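Local coordinates for TRAP solute Binding Protein (Uncultured marine bacterium, PDB 5I7I) that binds aromatic acids such as 3-hydroxybenzoate and probably delivers them to a TRAP transporter in the membrane, at residues A[25-30]-A[244-249]; A[31-34]-A[38-41]; A[75-80]-A[237-242]. All coordinates share one frame; numbering follows the deposited sequence.

Contact 1: residues A[25-30]-A[244-249]; sequences VVLKFH and KAKYES
The backbone oxygen of Lys246 receives two bonds from Ser249, one from the hydroxyl OG at 2.8 Å and a weak one from the backbone N, while the side chain of the same lysine crosses to strand 25-30. The OG bond comes in 19° off the carbonyl plane. At the start of the helix, the N of Lys246 is bonded to Asn243 OD1, so both polar backbone atoms of the lysine have partners.

The contact itself is made mostly by the methylenes of Lys246. CG lies anti to the backbone N (chi1 -172°), which sends the chain out from the helix toward the strand, and the bend at chi2 then takes it across the leucine at a slant and on to Val25. CD2 of Leu27 presses against it, 3.4 Å from Lys246 CE, closer than usual for two carbons, and 3.7 Å from Lys246 CG. The same CE carbon of Lys246 is 3.8 Å from Val25 CG2, the valine and lysine reaching toward each other tip to tip. The ammonium passes Val26, but Lys246 NZ stays 3.9 Å from Val26 O, too far for a hydrogen bond.

Strand 25-31 belongs to a five-stranded sheet with the order 59-64, 25-31, 87-91, 237-243, 136-143, in which 237-243 runs against its neighbours, the topology of type II solute-binding proteins. Helix 244-249 follows directly on that reversed strand and runs nearly antiparallel to 25-30, at 157°, with the axes 11.2 Å apart. Lys246 reaches past the end of the sheet, near where strand 87-91 begins, and its side chain also touches Asp86. Leu27 is buried among Ile59, Ile87 and Met242, whereas Tyr247 points away from the strand and bonds through its hydroxyl to Asp259.

Contact 2: residues A[31-34]-A[38-41]; sequences SFPP and NSNA
This is a short-range polar contact that folds the loop after strand 25-31 back onto the first turn of helix 38-54, centred on Asn40. Its amide nitrogen, directed back to the loop with CG anti to the carbonyl carbon (chi1 -69°), is shared between two consecutive proline carbonyls: Asn40 ND2 lies 2.9 Å from Pro34 O, with an N-H...O angle of 154°, and makes a weaker bond, bent to 127°, to Pro33 O. Pro34 O sits in the amide plane, although the donor stands well above the carbonyl plane of the proline. At the other end, Asn40 OD1 accepts a bond from a water at 2.7 Å, which fixes which way round the amide lies. That water also donates to Ser31 OG and is bonded to Ser39 OG, tying the strand end to the helix start. The ring of Pro33 rests on the serine, with Pro33 CG 3.4 Å from Ser39 OG.

Ser31 OG is also bonded to Trp89 O, and Asn38 ND2 to Glu210 of the ligand pocket. The loop and helix start thus lie against strand 87-91, where Trp89 touches both Pro33 and Ser39, while helix 264-287 packs through Trp274 and Phe277.

Contact 3: residues A[75-80]-A[237-242]; sequences QLVDQV and PFLFLM. With 3HB (3-hydroxybenzoic acid), chain C.
Val80 makes the closest approach between helix and strand: its CG2 lies 3.7 Å from both Leu241 O and Met242 C, so one methyl rests on the strand backbone along Leu241 and Met242. That methyl is anti to the valine's own N, while CG1 of Val80 stands between N and the carbonyl carbon (chi1 79°), 4.2 Å from Leu241 CB. One turn earlier, Val77 CG1 meets Leu239 CD1 at 4.1 Å, the side chains crossing at a slant.

Alternation along strand 237-242 divides the work. Leu239 and Leu241 face helix 76-80, which runs only 21° from the strand direction, and Tyr136 of strand 136-143 touches Val77, Val80 and Leu241. Phe240 turns to the other face of the sheet, where Phe43 and Trp47 of helix 38-54 meet it edge-to-face.

Phe238, on that same alternate side, reaches the bound 3-hydroxybenzoate. The ligand hydroxyl O3 lies in the plane of the phenyl ring, at its edge, 3.7 Å from Phe238 CZ, and Phe238 CE1 is 3.8 Å from ligand C4. The rings of Trp89 and Trp274 meet the phenyl ring at slanted angles and probably help to position it. Replacing Phe238 with an alanine would probably leave the hydroxyl-bearing side of the ligand loosely packed and the two tryptophans without the ring they meet.

Between 76-80 and 237-242 the side-chain contacts are apolar, and just beyond them Asn243 ND2 bonds to Val80 O. At the ligand, Phe238 offers a hydrocarbon edge that probably helps fit the aromatic ring, polar recognition falling to its hydrogen-bond partners Tyr94, Glu210 and Arg168.

From the N terminus, strand 25-31 enters the five-stranded sheet and opens the long loop that contact 1 closes only at helix 244-249. Contacts 2 and 3 both fall within that loop, one after the other. Contact 2 closes first, a short local loop from the strand into helix 38-54; contact 3 then spans from helix 76-82 to strand 237-243, just before contact 1 shuts. All three touch one another: Phe29 packs on Asn40, His30 is probably hydrogen-bonded to Gln79, and Leu76 lies against Ser31 and Phe32. Together they tie helices on both faces and at one end of a single sheet.

Contact 1: residues A[25-30]-A[244-249]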
loop_
_atom_site.group_PDB
_atom_site.type_symbol
_atom_site.label_atom_id
_atom_site.label_comp_id
_atom_site.label_asym_id
_atom_site.label_seq_id
_atom_site.Cartn_x
_atom_site.Cartn_y
_atom_site.Cartn_z
ATOM N N VAL A 25 1.065 25.224 -16.096
ATOM C CA VAL A 25 0.118 24.118 -16.084
ATOM C C VAL A 25 -0.233 23.813 -14.638
ATOM O O VAL A 25 0.656 23.614 -13.801
ATOM C CB VAL A 25 0.677 22.868 -16.792
ATOM C CG1 VAL A 25 1.982 22.440 -16.177
ATOM C CG2 VAL A 25 -0.337 21.721 -16.749
ATOM N N VAL A 26 -1.525 23.760 -14.356
ATOM C CA VAL A 26 -2.035 23.369 -13.054
ATOM C C VAL A 26 -2.454 21.912 -13.124
ATOM O O VAL A 26 -3.208 21.513 -14.021
ATOM C CB VAL A 26 -3.217 24.265 -12.649
ATOM C CG1 VAL A 26 -3.810 23.784 -11.319
ATOM C CG2 VAL A 26 -2.764 25.711 -12.546
ATOM N N LEU A 27 -1.981 21.118 -12.175
ATOM C CA LEU A 27 -2.384 19.722 -12.067
ATOM C C LEU A 27 -3.095 19.496 -10.744
ATOM O O LEU A 27 -2.546 19.789 -9.677
ATOM C CB LEU A 27 -1.176 18.791 -12.140
ATOM C CG LEU A 27 -0.331 18.968 -13.401
ATOM C CD1 LEU A 27 0.930 18.106 -13.312
ATOM C CD2 LEU A 27 -1.144 18.626 -14.632
ATOM N N LYS A 28 -4.300 18.945 -10.811
ATOM C CA LYS A 28 -5.102 18.664 -9.625
ATOM C C LYS A 28 -4.745 17.292 -9.085
ATOM O O LYS A 28 -4.956 16.280 -9.764
ATOM C CB LYS A 28 -6.586 18.682 -9.982
ATOM C CG LYS A 28 -7.096 20.004 -10.522
ATOM C CD LYS A 28 -8.513 19.880 -11.072
ATOM C CE LYS A 28 -8.914 21.109 -11.839
ATOM N NZ LYS A 28 -10.180 20.887 -12.605
ATOM N N PHE A 29 -4.206 17.254 -7.871
ATOM C CA PHE A 29 -3.902 16.011 -7.188
ATOM C C PHE A 29 -4.993 15.708 -6.172
ATOM O O PHE A 29 -5.363 16.576 -5.374
ATOM C CB PHE A 29 -2.561 16.100 -6.461
ATOM C CG PHE A 29 -2.316 14.953 -5.521
ATOM C CD1 PHE A 29 -1.781 13.747 -5.973
ATOM C CD2 PHE A 29 -2.670 15.052 -4.184
ATOM C CE1 PHE A 29 -1.599 12.703 -5.098
ATOM C CE2 PHE A 29 -2.489 13.994 -3.323
ATOM C CZ PHE A 29 -1.954 12.831 -3.786
ATOM N N HIS A 30 -5.459 14.464 -6.161
ATOM C CA HIS A 30 -6.518 14.048 -5.251
ATOM C C HIS A 30 -6.106 12.775 -4.515
ATOM O O HIS A 30 -5.544 11.860 -5.120
ATOM C CB HIS A 30 -7.810 13.805 -6.049
ATOM C CG HIS A 30 -9.050 13.891 -5.227
ATOM N ND1 HIS A 30 -10.222 13.275 -5.590
ATOM C CD2 HIS A 30 -9.321 14.559 -4.079
ATOM C CE1 HIS A 30 -11.160 13.552 -4.705
ATOM N NE2 HIS A 30 -10.634 14.320 -3.767
ATOM N N LYS A 244 -3.532 10.081 -18.405
ATOM C CA LYS A 244 -2.716 9.883 -19.596
ATOM C C LYS A 244 -2.832 11.066 -20.548
ATOM O O LYS A 244 -1.820 11.581 -21.025
ATOM C CB LYS A 244 -3.137 8.584 -20.285
ATOM C CG LYS A 244 -2.173 8.061 -21.336
ATOM C CD LYS A 244 -2.480 6.601 -21.641
ATOM C CE LYS A 244 -1.316 5.909 -22.319
ATOM N NZ LYS A 244 -1.664 4.489 -22.594
ATOM N N ALA A 245 -4.058 11.501 -20.854
ATOM C CA ALA A 245 -4.232 12.597 -21.803
ATOM C C ALA A 245 -3.537 13.860 -21.309
ATOM O O ALA A 245 -2.939 14.605 -22.101
ATOM C CB ALA A 245 -5.720 12.848 -22.040
ATOM N N LYS A 246 -3.583 14.104 -19.997
ATOM C CA LYS A 246 -2.952 15.292 -19.440
ATOM C C LYS A 246 -1.437 15.212 -19.579
ATOM O O LYS A 246 -0.789 16.176 -20.004
ATOM C CB LYS A 246 -3.368 15.495 -17.984
ATOM C CG LYS A 246 -2.901 16.826 -17.375
ATOM C CD LYS A 246 -3.548 18.038 -18.039
ATOM C CE LYS A 246 -3.233 19.308 -17.266
ATOM N NZ LYS A 246 -4.199 20.396 -17.583
ATOM N N TYR A 247 -0.850 14.063 -19.239
ATOM C CA TYR A 247 0.571 13.867 -19.496
ATOM C C TYR A 247 0.896 14.076 -20.977
ATOM O O TYR A 247 1.865 14.758 -21.323
ATOM C CB TYR A 247 1.010 12.469 -19.054
ATOM C CG TYR A 247 2.426 12.122 -19.506
ATOM C CD1 TYR A 247 3.544 12.589 -18.821
ATOM C CD2 TYR A 247 2.635 11.338 -20.635
ATOM C CE1 TYR A 247 4.836 12.279 -19.246
ATOM C CE2 TYR A 247 3.913 11.028 -21.071
ATOM C CZ TYR A 247 5.015 11.485 -20.354
ATOM O OH TYR A 247 6.287 11.180 -20.781
ATOM N N GLU A 248 0.102 13.474 -21.877
ATOM C CA GLU A 248 0.418 13.571 -23.301
ATOM C C GLU A 248 0.290 14.998 -23.820
ATOM O O GLU A 248 0.963 15.365 -24.791
ATOM C CB GLU A 248 -0.455 12.612 -24.118
ATOM C CG GLU A 248 -0.087 11.147 -23.910
ATOM C CD GLU A 248 1.357 10.849 -24.275
ATOM O OE1 GLU A 248 1.934 9.926 -23.658
ATOM O OE2 GLU A 248 1.922 11.527 -25.151
ATOM N N SER A 249 -0.539 15.827 -23.183
ATOM C CA SER A 249 -0.700 17.221 -23.580
ATOM C C SER A 249 0.465 18.108 -23.163
ATOM O O SER A 249 0.567 19.240 -23.648
ATOM C CB SER A 249 -1.970 17.801 -22.954
ATOM O OG SER A 249 -1.740 18.209 -21.601
#

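Contact 2: residues A[31-34]-A[38-41]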
loop_
_atom_site.group_PDB
_atom_site.type_symbol
_atom_site.label_atom_id
_atom_site.label_comp_id
_atom_site.label_asym_id
_atom_site.label_seq_id
_atom_site.Cartn_x
_atom_site.Cartn_y
_atom_site.Cartn_z
ATOM N N SER A 31 -6.383 12.707 -3.211
ATOM C CA SER A 31 -6.137 11.484 -2.458
ATOM C C SER A 31 -7.017 11.479 -1.219
ATOM O O SER A 31 -7.656 12.476 -0.879
ATOM C CB SER A 31 -4.661 11.357 -2.113
ATOM O OG SER A 31 -4.358 10.065 -1.635
ATOM N N PHE A 32 -7.027 10.336 -0.527
ATOM C CA PHE A 32 -7.929 10.120 0.604
ATOM C C PHE A 32 -7.343 10.432 1.984
ATOM O O PHE A 32 -8.112 10.845 2.861
ATOM C CB PHE A 32 -8.532 8.702 0.606
ATOM C CG PHE A 32 -7.522 7.602 0.776
ATOM C CD1 PHE A 32 -7.133 7.171 2.039
ATOM C CD2 PHE A 32 -6.971 6.996 -0.326
ATOM C CE1 PHE A 32 -6.176 6.165 2.181
ATOM C CE2 PHE A 32 -6.028 6.001 -0.189
ATOM C CZ PHE A 32 -5.631 5.577 1.061
ATOM N N PRO A 33 -6.054 10.225 2.263
ATOM C CA PRO A 33 -5.580 10.511 3.624
ATOM C C PRO A 33 -5.656 11.996 3.917
ATOM O O PRO A 33 -5.624 12.818 2.990
ATOM C CB PRO A 33 -4.112 10.033 3.610
ATOM C CG PRO A 33 -4.022 9.101 2.482
ATOM C CD PRO A 33 -4.946 9.687 1.450
ATOM N N PRO A 34 -5.731 12.379 5.187
ATOM C CA PRO A 34 -5.668 13.801 5.523
ATOM C C PRO A 34 -4.274 14.366 5.276
ATOM O O PRO A 34 -3.281 13.640 5.106
ATOM C CB PRO A 34 -6.030 13.822 7.009
ATOM C CG PRO A 34 -5.594 12.483 7.508
ATOM C CD PRO A 34 -5.896 11.539 6.383
ATOM N N ASN A 38 1.724 10.849 5.967
ATOM C CA ASN A 38 2.997 10.804 5.250
ATOM C C ASN A 38 2.820 10.877 3.737
ATOM O O ASN A 38 3.591 11.565 3.047
ATOM C CB ASN A 38 3.759 9.549 5.629
ATOM C CG ASN A 38 4.179 9.563 7.067
ATOM O OD1 ASN A 38 4.681 10.574 7.597
ATOM N ND2 ASN A 38 3.960 8.448 7.742
ATOM N N SER A 39 1.844 10.138 3.188
ATOM C CA SER A 39 1.671 10.126 1.744
ATOM C C SER A 39 1.517 11.526 1.175
ATOM O O SER A 39 2.006 11.808 0.076
ATOM C CB SER A 39 0.505 9.235 1.332
ATOM O OG SER A 39 -0.717 9.728 1.837
ATOM N N ASN A 40 0.859 12.422 1.910
ATOM C CA ASN A 40 0.705 13.799 1.459
ATOM C C ASN A 40 1.893 14.648 1.898
ATOM O O ASN A 40 2.596 15.223 1.071
ATOM C CB ASN A 40 -0.598 14.381 2.004
ATOM C CG ASN A 40 -1.821 13.751 1.397
ATOM O OD1 ASN A 40 -1.900 13.539 0.193
ATOM N ND2 ASN A 40 -2.775 13.407 2.248
ATOM N N ALA A 41 2.157 14.704 3.196
ATOM C CA ALA A 41 3.086 15.695 3.723
ATOM C C ALA A 41 4.537 15.365 3.404
ATOM O O ALA A 41 5.350 16.282 3.248
ATOM C CB ALA A 41 2.898 15.839 5.235
HETATM O O HOH W 1 -1.874 10.858 -0.383
#

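Contact 3: residues A[75-80]-A[237-242]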
loop_
_atom_site.group_PDB
_atom_site.type_symbol
_atom_site.label_atom_id
_atom_site.label_comp_id
_atom_site.label_asym_id
_atom_site.label_seq_id
_atom_site.Cartn_x
_atom_site.Cartn_y
_atom_site.Cartn_z
ATOM N N GLN A 75 -12.922 5.503 -5.855
ATOM C CA GLN A 75 -13.151 6.253 -7.081
ATOM C C GLN A 75 -11.918 6.996 -7.579
ATOM O O GLN A 75 -11.939 7.474 -8.719
ATOM C CB GLN A 75 -14.296 7.234 -6.900
ATOM C CG GLN A 75 -15.583 6.584 -6.530
ATOM C CD GLN A 75 -16.677 7.574 -6.378
ATOM O OE1 GLN A 75 -16.887 8.103 -5.290
ATOM N NE2 GLN A 75 -17.368 7.869 -7.473
ATOM N N LEU A 76 -10.863 7.100 -6.769
ATOM C CA LEU A 76 -9.685 7.846 -7.198
ATOM C C LEU A 76 -9.141 7.332 -8.526
ATOM O O LEU A 76 -8.786 8.128 -9.404
ATOM C CB LEU A 76 -8.608 7.829 -6.110
ATOM C CG LEU A 76 -8.916 8.665 -4.870
ATOM C CD1 LEU A 76 -7.996 8.257 -3.713
ATOM C CD2 LEU A 76 -8.788 10.143 -5.194
ATOM N N VAL A 77 -9.085 6.016 -8.720
ATOM C CA VAL A 77 -8.572 5.496 -9.990
ATOM C C VAL A 77 -9.470 5.897 -11.152
ATOM O O VAL A 77 -8.982 6.147 -12.263
ATOM C CB VAL A 77 -8.324 3.974 -9.960
ATOM C CG1 VAL A 77 -7.136 3.641 -9.087
ATOM C CG2 VAL A 77 -9.549 3.216 -9.493
ATOM N N ASP A 78 -10.788 5.940 -10.940
ATOM C CA ASP A 78 -11.684 6.355 -12.015
ATOM C C ASP A 78 -11.489 7.826 -12.333
ATOM O O ASP A 78 -11.425 8.214 -13.504
ATOM C CB ASP A 78 -13.141 6.105 -11.629
ATOM C CG ASP A 78 -13.438 4.648 -11.384
ATOM O OD1 ASP A 78 -12.763 3.788 -11.989
ATOM O OD2 ASP A 78 -14.363 4.369 -10.589
ATOM N N GLN A 79 -11.381 8.651 -11.294
ATOM C CA GLN A 79 -11.204 10.090 -11.476
ATOM C C GLN A 79 -9.951 10.394 -12.291
ATOM O O GLN A 79 -9.982 11.218 -13.216
ATOM C CB GLN A 79 -11.140 10.784 -10.122
ATOM C CG GLN A 79 -12.450 10.748 -9.362
ATOM C CD GLN A 79 -12.344 11.366 -7.998
ATOM O OE1 GLN A 79 -11.253 11.512 -7.463
ATOM N NE2 GLN A 79 -13.476 11.709 -7.409
ATOM N N VAL A 80 -8.841 9.730 -11.970
ATOM C CA VAL A 80 -7.606 10.005 -12.699
ATOM C C VAL A 80 -7.658 9.409 -14.106
ATOM O O VAL A 80 -7.147 10.008 -15.059
ATOM C CB VAL A 80 -6.356 9.578 -11.898
ATOM C CG1 VAL A 80 -6.101 8.068 -11.964
ATOM C CG2 VAL A 80 -5.158 10.326 -12.418
ATOM N N PRO A 237 0.055 -2.813 -2.610
ATOM C CA PRO A 237 0.576 -1.808 -3.542
ATOM C C PRO A 237 -0.202 -0.503 -3.544
ATOM O O PRO A 237 -1.438 -0.482 -3.571
ATOM C CB PRO A 237 0.498 -2.505 -4.899
ATOM C CG PRO A 237 0.648 -3.917 -4.572
ATOM C CD PRO A 237 -0.104 -4.109 -3.288
ATOM N N PHE A 238 0.557 0.582 -3.527
ATOM C CA PHE A 238 0.095 1.936 -3.773
ATOM C C PHE A 238 0.290 2.309 -5.239
ATOM O O PHE A 238 1.265 1.905 -5.869
ATOM C CB PHE A 238 0.935 2.915 -2.958
ATOM C CG PHE A 238 0.901 2.715 -1.468
ATOM C CD1 PHE A 238 -0.286 2.498 -0.792
ATOM C CD2 PHE A 238 2.077 2.814 -0.753
ATOM C CE1 PHE A 238 -0.302 2.367 0.593
ATOM C CE2 PHE A 238 2.086 2.705 0.632
ATOM C CZ PHE A 238 0.885 2.487 1.303
ATOM N N LEU A 239 -0.633 3.113 -5.762
ATOM C CA LEU A 239 -0.565 3.627 -7.121
ATOM C C LEU A 239 -0.427 5.135 -7.054
ATOM O O LEU A 239 -1.246 5.814 -6.424
ATOM C CB LEU A 239 -1.841 3.303 -7.894
ATOM C CG LEU A 239 -2.260 1.834 -7.910
ATOM C CD1 LEU A 239 -3.588 1.667 -8.636
ATOM C CD2 LEU A 239 -1.165 0.986 -8.561
ATOM N N PHE A 240 0.587 5.654 -7.740
ATOM C CA PHE A 240 0.793 7.092 -7.912
ATOM C C PHE A 240 0.705 7.307 -9.417
ATOM O O PHE A 240 1.602 6.898 -10.160
ATOM C CB PHE A 240 2.142 7.497 -7.325
ATOM C CG PHE A 240 2.394 9.002 -7.269
ATOM C CD1 PHE A 240 1.421 9.909 -6.881
ATOM C CD2 PHE A 240 3.679 9.481 -7.549
ATOM C CE1 PHE A 240 1.730 11.271 -6.804
ATOM C CE2 PHE A 240 3.972 10.806 -7.487
ATOM C CZ PHE A 240 3.005 11.702 -7.130
ATOM N N LEU A 241 -0.426 7.857 -9.866
ATOM C CA LEU A 241 -0.815 7.833 -11.268
ATOM C C LEU A 241 -1.210 9.215 -11.750
ATOM O O LEU A 241 -1.753 10.021 -10.996
ATOM C CB LEU A 241 -2.057 6.948 -11.452
ATOM C CG LEU A 241 -1.961 5.506 -10.967
ATOM C CD1 LEU A 241 -3.297 4.836 -11.204
ATOM C CD2 LEU A 241 -0.856 4.772 -11.670
ATOM N N MET A 242 -0.953 9.468 -13.032
ATOM C CA MET A 242 -1.355 10.697 -13.691
ATOM C C MET A 242 -2.294 10.351 -14.837
ATOM O O MET A 242 -2.187 9.291 -15.471
ATOM C CB MET A 242 -0.114 11.406 -14.235
ATOM C CG MET A 242 -0.381 12.748 -14.902
ATOM S SD MET A 242 1.133 13.613 -15.297
ATOM C CE MET A 242 1.512 14.450 -13.781
HETATM C "C1'" 3HB C . -4.272 0.793 4.278
HETATM O "O1'" 3HB C . -4.006 -0.211 4.988
HETATM O "O2'" 3HB C . -5.399 0.898 3.729
HETATM C C1 3HB C . -3.263 1.923 4.128
HETATM C C2 3HB C . -1.964 1.742 4.600
HETATM C C3 3HB C . -1.041 2.752 4.482
HETATM C C4 3HB C . -1.398 3.952 3.926
HETATM C C5 3HB C . -2.693 4.136 3.449
HETATM C C6 3HB C . -3.630 3.128 3.552
HETATM O O3 3HB C . 0.236 2.551 4.951
#